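PDB 4P52: homoserine kinase from Cytophaga hutchinsonii, which probably catalyses the ATP-dependent phosphorylation of homoserine to O-phosphohomoserine, as a GHMP-family kinase of the threonine biosynthetic route. Local coordinates for residues L58-K63 against N133-N138; R93-L98 against Q102-E107. All blocks are in the same frame, centred on the assembly; numbering follows the deposited sequence.

Interaction 1 of 2, residues L58-K63 against N133-N138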
ATOM      1  N   LEU A  58     -32.311 -18.890  11.795  1.00 28.74           N
ATOM      2  CA  LEU A  58     -31.964 -20.072  12.574  1.00 30.07           C
ATOM      3  C   LEU A  58     -33.042 -20.301  13.594  1.00 32.02           C
ATOM      4  O   LEU A  58     -33.474 -19.330  14.205  1.00 32.08           O
ATOM      5  CB  LEU A  58     -30.664 -19.854  13.334  1.00 29.88           C
ATOM      6  CG  LEU A  58     -29.411 -19.490  12.544  1.00 30.03           C
ATOM      7  CD1 LEU A  58     -28.231 -19.648  13.476  1.00 30.92           C
ATOM      8  CD2 LEU A  58     -29.219 -20.368  11.319  1.00 29.76           C
ATOM      9  N   ARG A  59     -33.473 -21.549  13.793  1.00 32.94           N
ATOM     10  CA  ARG A  59     -34.343 -21.878  14.927  1.00 35.44           C
ATOM     11  C   ARG A  59     -33.680 -22.929  15.783  1.00 37.22           C
ATOM     12  O   ARG A  59     -32.942 -23.774  15.277  1.00 37.80           O
ATOM     13  CB  ARG A  59     -35.716 -22.428  14.508  1.00 37.80           C
ATOM     14  CG  ARG A  59     -36.294 -21.848  13.246  1.00 38.90           C
ATOM     15  CD  ARG A  59     -37.618 -22.505  12.856  1.00 41.81           C
ATOM     16  NE  ARG A  59     -38.244 -21.740  11.762  1.00 44.20           N
ATOM     17  CZ  ARG A  59     -38.944 -20.592  11.912  1.00 46.15           C
ATOM     18  NH1 ARG A  59     -39.155 -20.024  13.114  1.00 43.13           N
ATOM     19  NH2 ARG A  59     -39.456 -19.992  10.841  1.00 48.39           N
ATOM     20  N   LEU A  60     -33.974 -22.900  17.076  1.00 38.45           N
ATOM     21  CA  LEU A  60     -33.516 -23.928  17.982  1.00 41.39           C
ATOM     22  C   LEU A  60     -34.340 -25.195  17.773  1.00 45.86           C
ATOM     23  O   LEU A  60     -35.552 -25.120  17.570  1.00 46.51           O
ATOM     24  CB  LEU A  60     -33.660 -23.456  19.427  1.00 41.35           C
ATOM     25  CG  LEU A  60     -32.832 -22.223  19.751  1.00 40.42           C
ATOM     26  CD1 LEU A  60     -33.168 -21.772  21.165  1.00 40.60           C
ATOM     27  CD2 LEU A  60     -31.340 -22.491  19.568  1.00 39.10           C
ATOM     28  N   SER A  61     -33.688 -26.353  17.829  1.00 49.39           N
ATOM     29  CA  SER A  61     -34.381 -27.619  17.682  1.00 52.96           C
ATOM     30  C   SER A  61     -34.018 -28.579  18.812  1.00 56.15           C
ATOM     31  O   SER A  61     -32.853 -28.655  19.239  1.00 55.55           O
ATOM     32  CB  SER A  61     -34.074 -28.226  16.311  1.00 55.90           C
ATOM     33  OG  SER A  61     -34.869 -29.374  16.058  1.00 60.66           O
ATOM     34  N   ASP A  62     -35.026 -29.293  19.312  1.00 59.39           N
ATOM     35  CA  ASP A  62     -34.800 -30.368  20.283  1.00 63.31           C
ATOM     36  C   ASP A  62     -34.156 -31.587  19.620  1.00 63.19           C
ATOM     37  O   ASP A  62     -33.442 -32.344  20.274  1.00 63.85           O
ATOM     38  CB  ASP A  62     -36.096 -30.744  21.003  1.00 69.94           C
ATOM     39  CG  ASP A  62     -36.454 -29.759  22.120  1.00 79.01           C
ATOM     40  OD1 ASP A  62     -35.747 -28.738  22.270  1.00 81.68           O
ATOM     41  OD2 ASP A  62     -37.436 -29.998  22.859  1.00 82.90           O
ATOM     42  N   LYS A  63     -34.403 -31.757  18.320  1.00 63.07           N
ATOM     43  CA  LYS A  63     -33.742 -32.782  17.526  1.00 65.64           C
ATOM     44  C   LYS A  63     -32.300 -32.349  17.226  1.00 67.13           C
ATOM     45  O   LYS A  63     -32.048 -31.188  16.898  1.00 64.50           O
ATOM     46  CB  LYS A  63     -34.524 -33.051  16.237  1.00 67.56           C
ATOM     47  CG  LYS A  63     -33.872 -34.126  15.379  1.00 76.33           C
ATOM     48  CD  LYS A  63     -34.766 -34.648  14.258  1.00 83.11           C
ATOM     49  CE  LYS A  63     -34.082 -35.764  13.467  1.00 80.73           C
ATOM     50  NZ  LYS A  63     -32.884 -35.282  12.723  1.00 76.30           N
ATOM     51  N   ASN A 133     -24.272 -16.867  17.000  1.00 31.23           N
ATOM     52  CA  ASN A 133     -23.643 -16.216  18.129  1.00 32.38           C
ATOM     53  C   ASN A 133     -24.622 -15.343  18.916  1.00 32.95           C
ATOM     54  O   ASN A 133     -24.670 -15.379  20.144  1.00 34.61           O
ATOM     55  CB  ASN A 133     -22.431 -15.407  17.663  1.00 32.32           C
ATOM     56  CG  ASN A 133     -21.613 -14.874  18.823  1.00 33.42           C
ATOM     57  OD1 ASN A 133     -21.175 -15.637  19.704  1.00 34.30           O
ATOM     58  ND2 ASN A 133     -21.380 -13.559  18.821  1.00 31.73           N
ATOM     59  N   GLN A 134     -25.432 -14.571  18.213  1.00 32.50           N
ATOM     60  CA  GLN A 134     -26.376 -13.760  18.919  1.00 33.95           C
ATOM     61  C   GLN A 134     -27.478 -14.614  19.538  1.00 35.16           C
ATOM     62  O   GLN A 134     -27.796 -14.451  20.704  1.00 36.25           O
ATOM     63  CB  GLN A 134     -26.938 -12.643  18.057  1.00 35.57           C
ATOM     64  CG  GLN A 134     -27.797 -11.710  18.908  1.00 40.06           C
ATOM     65  CD  GLN A 134     -27.957 -10.323  18.322  1.00 42.40           C
ATOM     66  OE1 GLN A 134     -27.011  -9.776  17.744  1.00 44.85           O
ATOM     67  NE2 GLN A 134     -29.160  -9.738  18.466  1.00 39.12           N
ATOM     68  N   LEU A 135     -28.026 -15.550  18.775  1.00 36.01           N
ATOM     69  CA  LEU A 135     -29.086 -16.434  19.261  1.00 37.04           C
ATOM     70  C   LEU A 135     -28.732 -17.199  20.547  1.00 38.45           C
ATOM     71  O   LEU A 135     -29.586 -17.391  21.402  1.00 39.50           O
ATOM     72  CB  LEU A 135     -29.501 -17.423  18.168  1.00 36.96           C
ATOM     73  CG  LEU A 135     -30.636 -18.408  18.495  1.00 37.71           C
ATOM     74  CD1 LEU A 135     -31.998 -17.733  18.518  1.00 37.56           C
ATOM     75  CD2 LEU A 135     -30.633 -19.507  17.458  1.00 37.23           C
ATOM     76  N   LEU A 136     -27.488 -17.639  20.687  1.00 37.77           N
ATOM     77  CA  LEU A 136     -27.096 -18.385  21.880  1.00 38.42           C
ATOM     78  C   LEU A 136     -26.538 -17.479  22.961  1.00 39.58           C
ATOM     79  O   LEU A 136     -25.818 -17.934  23.837  1.00 41.58           O
ATOM     80  CB  LEU A 136     -26.066 -19.466  21.524  1.00 39.29           C
ATOM     81  CG  LEU A 136     -26.530 -20.593  20.597  1.00 40.20           C
ATOM     82  CD1 LEU A 136     -25.462 -21.659  20.522  1.00 41.95           C
ATOM     83  CD2 LEU A 136     -27.831 -21.229  21.078  1.00 41.24           C
ATOM     84  N   GLY A 137     -26.839 -16.188  22.893  1.00 39.67           N
ATOM     85  CA  GLY A 137     -26.465 -15.256  23.962  1.00 39.76           C
ATOM     86  C   GLY A 137     -25.096 -14.617  23.890  1.00 42.14           C
ATOM     87  O   GLY A 137     -24.514 -14.338  24.917  1.00 45.10           O
ATOM     88  N   ASN A 138     -24.569 -14.382  22.690  1.00 42.93           N
ATOM     89  CA  ASN A 138     -23.311 -13.615  22.515  1.00 44.30           C
ATOM     90  C   ASN A 138     -22.110 -14.109  23.305  1.00 47.17           C
ATOM     91  O   ASN A 138     -21.430 -13.333  23.957  1.00 50.32           O
ATOM     92  CB  ASN A 138     -23.549 -12.124  22.764  1.00 44.45           C
ATOM     93  CG  ASN A 138     -24.493 -11.519  21.732  1.00 46.15           C
ATOM     94  OD1 ASN A 138     -24.061 -11.098  20.658  1.00 46.79           O
ATOM     95  ND2 ASN A 138     -25.795 -11.523  22.032  1.00 46.49           N
TER
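Asn138 N donates to Asn133 O over 2.7 Å, the shortest hydrogen bond within the two segments, and so closes the helix end from which Leu135 and Leu136 reach across to Leu58 and Leu60. Gly137 N bonds to Gln134 O at 3.0 Å, and the two bonds together define a Schellman motif. Gly137, with its positive phi of 87°, is its C-prime residue and turns the chain off the helix.

The contact itself is apolar and is made by four leucines. Leu135 carries most of it through one methyl, CD2, which lies 3.7 Å from Leu60 CD2 and 4.1 Å from Leu58 CB. Its CG stands opposite the backbone nitrogen (chi1 -178°), which carries CG out from the helix, and with chi2 of 74° the CD2 branch then continues toward Leu58 and Leu60. Leu60 and Leu135 run alongside each other in opposing directions, so their ends overlap rather than abut. Although the CB of Leu60 does not point at the helix, its CD2 branch bends that way and also meets Leu136 CD2, at 4.0 Å. Leu58 offers CB to this group, and its side chain also packs on Ala131 and Ile132, one turn further back along the helix.

On the strand, Arg59 alternates with these leucines and starts away from the helix; its NE makes a salt bridge with Glu107 of the neighbouring strand. Ile27 of strand 26-36 packs against Leu135 as well.

Strand 52-61 thus gives Leu58 and Leu60 to the helix layer and starts Arg59 the other way, as in a helix layered on the mixed sheet of the GHMP kinase N-terminal domain, here at the C-terminal end of helix 120-135.

Interaction 2 of 2, residues R93-L98 against Q102-E107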
ATOM      1  N   ARG A  93     -19.086 -25.869  13.423  1.00 43.72           N
ATOM      2  CA  ARG A  93     -17.751 -25.665  13.985  1.00 46.71           C
ATOM      3  C   ARG A  93     -17.816 -24.753  15.175  1.00 45.97           C
ATOM      4  O   ARG A  93     -17.110 -24.969  16.162  1.00 50.66           O
ATOM      5  CB  ARG A  93     -16.757 -25.113  12.962  1.00 53.43           C
ATOM      6  CG  ARG A  93     -16.403 -26.068  11.818  1.00 65.27           C
ATOM      7  CD  ARG A  93     -15.775 -27.395  12.263  1.00 79.61           C
ATOM      8  NE  ARG A  93     -14.477 -27.232  12.926  1.00 93.02           N
ATOM      9  CZ  ARG A  93     -13.348 -26.859  12.320  1.00104.31           C
ATOM     10  NH1 ARG A  93     -13.330 -26.583  11.018  1.00104.48           N
ATOM     11  NH2 ARG A  93     -12.228 -26.747  13.023  1.00110.10           N
ATOM     12  N   TYR A  94     -18.681 -23.752  15.101  1.00 42.00           N
ATOM     13  CA  TYR A  94     -18.816 -22.815  16.191  1.00 41.13           C
ATOM     14  C   TYR A  94     -19.305 -23.581  17.421  1.00 43.46           C
ATOM     15  O   TYR A  94     -18.664 -23.542  18.481  1.00 45.12           O
ATOM     16  CB  TYR A  94     -19.748 -21.673  15.778  1.00 38.58           C
ATOM     17  CG  TYR A  94     -20.206 -20.738  16.885  1.00 36.58           C
ATOM     18  CD1 TYR A  94     -21.303 -21.058  17.675  1.00 35.58           C
ATOM     19  CD2 TYR A  94     -19.574 -19.510  17.106  1.00 35.05           C
ATOM     20  CE1 TYR A  94     -21.747 -20.200  18.668  1.00 34.87           C
ATOM     21  CE2 TYR A  94     -20.010 -18.649  18.116  1.00 34.22           C
ATOM     22  CZ  TYR A  94     -21.102 -19.000  18.893  1.00 34.39           C
ATOM     23  OH  TYR A  94     -21.570 -18.169  19.896  1.00 33.94           O
ATOM     24  N   LEU A  95     -20.411 -24.309  17.261  1.00 43.38           N
ATOM     25  CA  LEU A  95     -20.961 -25.140  18.328  1.00 43.61           C
ATOM     26  C   LEU A  95     -19.922 -26.108  18.877  1.00 46.60           C
ATOM     27  O   LEU A  95     -19.791 -26.248  20.086  1.00 47.11           O
ATOM     28  CB  LEU A  95     -22.205 -25.902  17.857  1.00 41.75           C
ATOM     29  CG  LEU A  95     -23.380 -25.037  17.382  1.00 39.69           C
ATOM     30  CD1 LEU A  95     -24.475 -25.886  16.754  1.00 39.44           C
ATOM     31  CD2 LEU A  95     -23.946 -24.165  18.498  1.00 39.12           C
ATOM     32  N   GLU A  96     -19.166 -26.761  18.000  1.00 48.97           N
ATOM     33  CA  GLU A  96     -18.139 -27.682  18.489  1.00 53.95           C
ATOM     34  C   GLU A  96     -17.069 -26.992  19.322  1.00 54.92           C
ATOM     35  O   GLU A  96     -16.790 -27.430  20.430  1.00 57.20           O
ATOM     36  CB  GLU A  96     -17.539 -28.512  17.372  1.00 57.37           C
ATOM     37  CG  GLU A  96     -18.478 -29.620  16.936  1.00 63.22           C
ATOM     38  CD  GLU A  96     -18.134 -30.201  15.578  1.00 72.94           C
ATOM     39  OE1 GLU A  96     -17.336 -29.590  14.808  1.00 73.16           O
ATOM     40  OE2 GLU A  96     -18.683 -31.285  15.280  1.00 79.76           O
ATOM     41  N   THR A  97     -16.506 -25.900  18.816  1.00 53.99           N
ATOM     42  CA  THR A  97     -15.526 -25.127  19.578  1.00 55.57           C
ATOM     43  C   THR A  97     -15.960 -24.786  21.011  1.00 58.86           C
ATOM     44  O   THR A  97     -15.166 -24.906  21.941  1.00 62.07           O
ATOM     45  CB  THR A  97     -15.150 -23.847  18.834  1.00 54.39           C
ATOM     46  OG1 THR A  97     -14.468 -24.221  17.638  1.00 57.23           O
ATOM     47  CG2 THR A  97     -14.224 -22.956  19.672  1.00 53.45           C
ATOM     48  N   LEU A  98     -17.214 -24.385  21.188  1.00 58.06           N
ATOM     49  CA  LEU A  98     -17.714 -23.985  22.500  1.00 57.41           C
ATOM     50  C   LEU A  98     -18.257 -25.159  23.301  1.00 58.03           C
ATOM     51  O   LEU A  98     -18.700 -24.986  24.438  1.00 58.33           O
ATOM     52  CB  LEU A  98     -18.788 -22.910  22.347  1.00 57.29           C
ATOM     53  CG  LEU A  98     -18.318 -21.663  21.593  1.00 56.85           C
ATOM     54  CD1 LEU A  98     -19.443 -20.648  21.470  1.00 52.84           C
ATOM     55  CD2 LEU A  98     -17.099 -21.059  22.282  1.00 59.70           C
ATOM     56  N   GLN A 102     -26.562 -28.515  20.660  1.00 51.00           N
ATOM     57  CA  GLN A 102     -27.802 -27.817  20.380  1.00 47.32           C
ATOM     58  C   GLN A 102     -28.217 -28.082  18.938  1.00 45.03           C
ATOM     59  O   GLN A 102     -27.402 -27.925  18.028  1.00 45.72           O
ATOM     60  CB  GLN A 102     -27.631 -26.314  20.647  1.00 44.65           C
ATOM     61  CG  GLN A 102     -28.791 -25.465  20.170  1.00 42.81           C
ATOM     62  CD  GLN A 102     -30.053 -25.723  20.950  1.00 42.83           C
ATOM     63  OE1 GLN A 102     -30.085 -25.502  22.146  1.00 45.03           O
ATOM     64  NE2 GLN A 102     -31.102 -26.179  20.277  1.00 41.83           N
ATOM     65  N   GLY A 103     -29.468 -28.504  18.740  1.00 42.94           N
ATOM     66  CA  GLY A 103     -30.041 -28.647  17.406  1.00 41.75           C
ATOM     67  C   GLY A 103     -30.345 -27.287  16.789  1.00 39.63           C
ATOM     68  O   GLY A 103     -30.819 -26.371  17.482  1.00 39.09           O
ATOM     69  N   ILE A 104     -30.062 -27.149  15.494  1.00 37.31           N
ATOM     70  CA  ILE A 104     -30.283 -25.912  14.781  1.00 36.11           C
ATOM     71  C   ILE A 104     -30.859 -26.222  13.413  1.00 37.58           C
ATOM     72  O   ILE A 104     -30.295 -27.046  12.686  1.00 37.59           O
ATOM     73  CB  ILE A 104     -28.956 -25.150  14.547  1.00 34.70           C
ATOM     74  CG1 ILE A 104     -28.334 -24.651  15.851  1.00 35.10           C
ATOM     75  CG2 ILE A 104     -29.160 -23.990  13.598  1.00 32.93           C
ATOM     76  CD1 ILE A 104     -29.169 -23.664  16.648  1.00 34.41           C
ATOM     77  N   GLU A 105     -31.971 -25.571  13.060  1.00 38.52           N
ATOM     78  CA  GLU A 105     -32.461 -25.583  11.681  1.00 39.08           C
ATOM     79  C   GLU A 105     -32.133 -24.269  11.024  1.00 36.29           C
ATOM     80  O   GLU A 105     -32.275 -23.210  11.640  1.00 36.99           O
ATOM     81  CB  GLU A 105     -33.959 -25.773  11.626  1.00 44.20           C
ATOM     82  CG  GLU A 105     -34.449 -27.081  12.213  1.00 53.80           C
ATOM     83  CD  GLU A 105     -35.972 -27.168  12.266  1.00 64.85           C
ATOM     84  OE1 GLU A 105     -36.657 -26.108  12.219  1.00 66.55           O
ATOM     85  OE2 GLU A 105     -36.488 -28.306  12.361  1.00 73.28           O
ATOM     86  N   ILE A 106     -31.727 -24.336   9.762  1.00 34.08           N
ATOM     87  CA  ILE A 106     -31.342 -23.171   8.997  1.00 31.51           C
ATOM     88  C   ILE A 106     -32.276 -23.024   7.824  1.00 32.69           C
ATOM     89  O   ILE A 106     -32.492 -23.974   7.103  1.00 35.46           O
ATOM     90  CB  ILE A 106     -29.903 -23.340   8.447  1.00 29.76           C
ATOM     91  CG1 ILE A 106     -28.918 -23.555   9.602  1.00 29.63           C
ATOM     92  CG2 ILE A 106     -29.498 -22.172   7.538  1.00 27.20           C
ATOM     93  CD1 ILE A 106     -27.628 -24.216   9.197  1.00 29.29           C
ATOM     94  N   GLU A 107     -32.836 -21.838   7.638  1.00 33.12           N
ATOM     95  CA  GLU A 107     -33.514 -21.469   6.412  1.00 35.35           C
ATOM     96  C   GLU A 107     -32.649 -20.380   5.799  1.00 36.20           C
ATOM     97  O   GLU A 107     -32.368 -19.375   6.441  1.00 35.94           O
ATOM     98  CB  GLU A 107     -34.920 -20.945   6.691  1.00 38.74           C
ATOM     99  CG  GLU A 107     -35.887 -22.000   7.205  1.00 47.94           C
ATOM    100  CD  GLU A 107     -37.089 -21.437   7.971  1.00 58.55           C
ATOM    101  OE1 GLU A 107     -37.459 -20.262   7.742  1.00 63.22           O
ATOM    102  OE2 GLU A 107     -37.674 -22.170   8.818  1.00 63.40           O
TER
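Apolar contact comes from Leu95, whose CD1 reaches two points of segment 102-107. It lies 4.2 Å from Ile104 CG1, the two side chains meeting at a slant, and 3.8 Å from Gln102 O, where a methyl packs on a backbone carbonyl. The side chain of Leu95 sets off toward the strand, and CD1 makes the contact. Leu95 and Ile104 are both buried, and both also touch Ile132 of helix 120-135. Within the helix, Leu98 CD1 sits 3.4 Å above the ring plane of Tyr94, displaced toward the rim.

Topologically this is the second half of a beta-alpha-beta crossover: strand 66-72 leads into helix 86-98, which returns through a short connection to strand 103-110, parallel to the first and paired with it. Val66 of that first strand touches Leu95, so the helix lies over both strands.

Hydrogen bonds stay within each segment. Gln102 curls alongside its own backbone to the next residue, with CD swung round by chi2 of 67°, and NE2 donates to Gly103 O at 2.8 Å. That bond is nearly straight (171° at the hydrogen), lies in the carbonyl plane on a lone pair, and holds the amide's orientation. Arg93 O accepts twice from Thr97, from the backbone N at 2.9 Å and from OG1 at 3.1 Å, the two donors approaching from opposite faces of the carbonyl plane.

Salt bridges lead to other elements: Arg93 with Glu151, and Glu105 with Arg67.

How the interactions relate
Both interactions set a helix against the same sheet, whose strands 52-61 and 103-110 are antiparallel neighbours joined by the backbone bond Ser61 N to Gly103 O. Their centres are about 8 Å apart. Interaction 2 is the more buried and smaller, a local contact across three intervening residues; interaction 1 is partly buried, covers nearly twice the area and joins elements 70 residues apart. Interaction 1 is purely leucine to leucine, whereas interaction 2 adds a backbone carbonyl to its aliphatic pair. The two contacts also touch: Leu136, just past the end of helix 120-135, packs its CD1 on Leu95 CD2 at 3.6 Å, and Asn133 OD1 is hydrogen-bonded to Tyr94 OH.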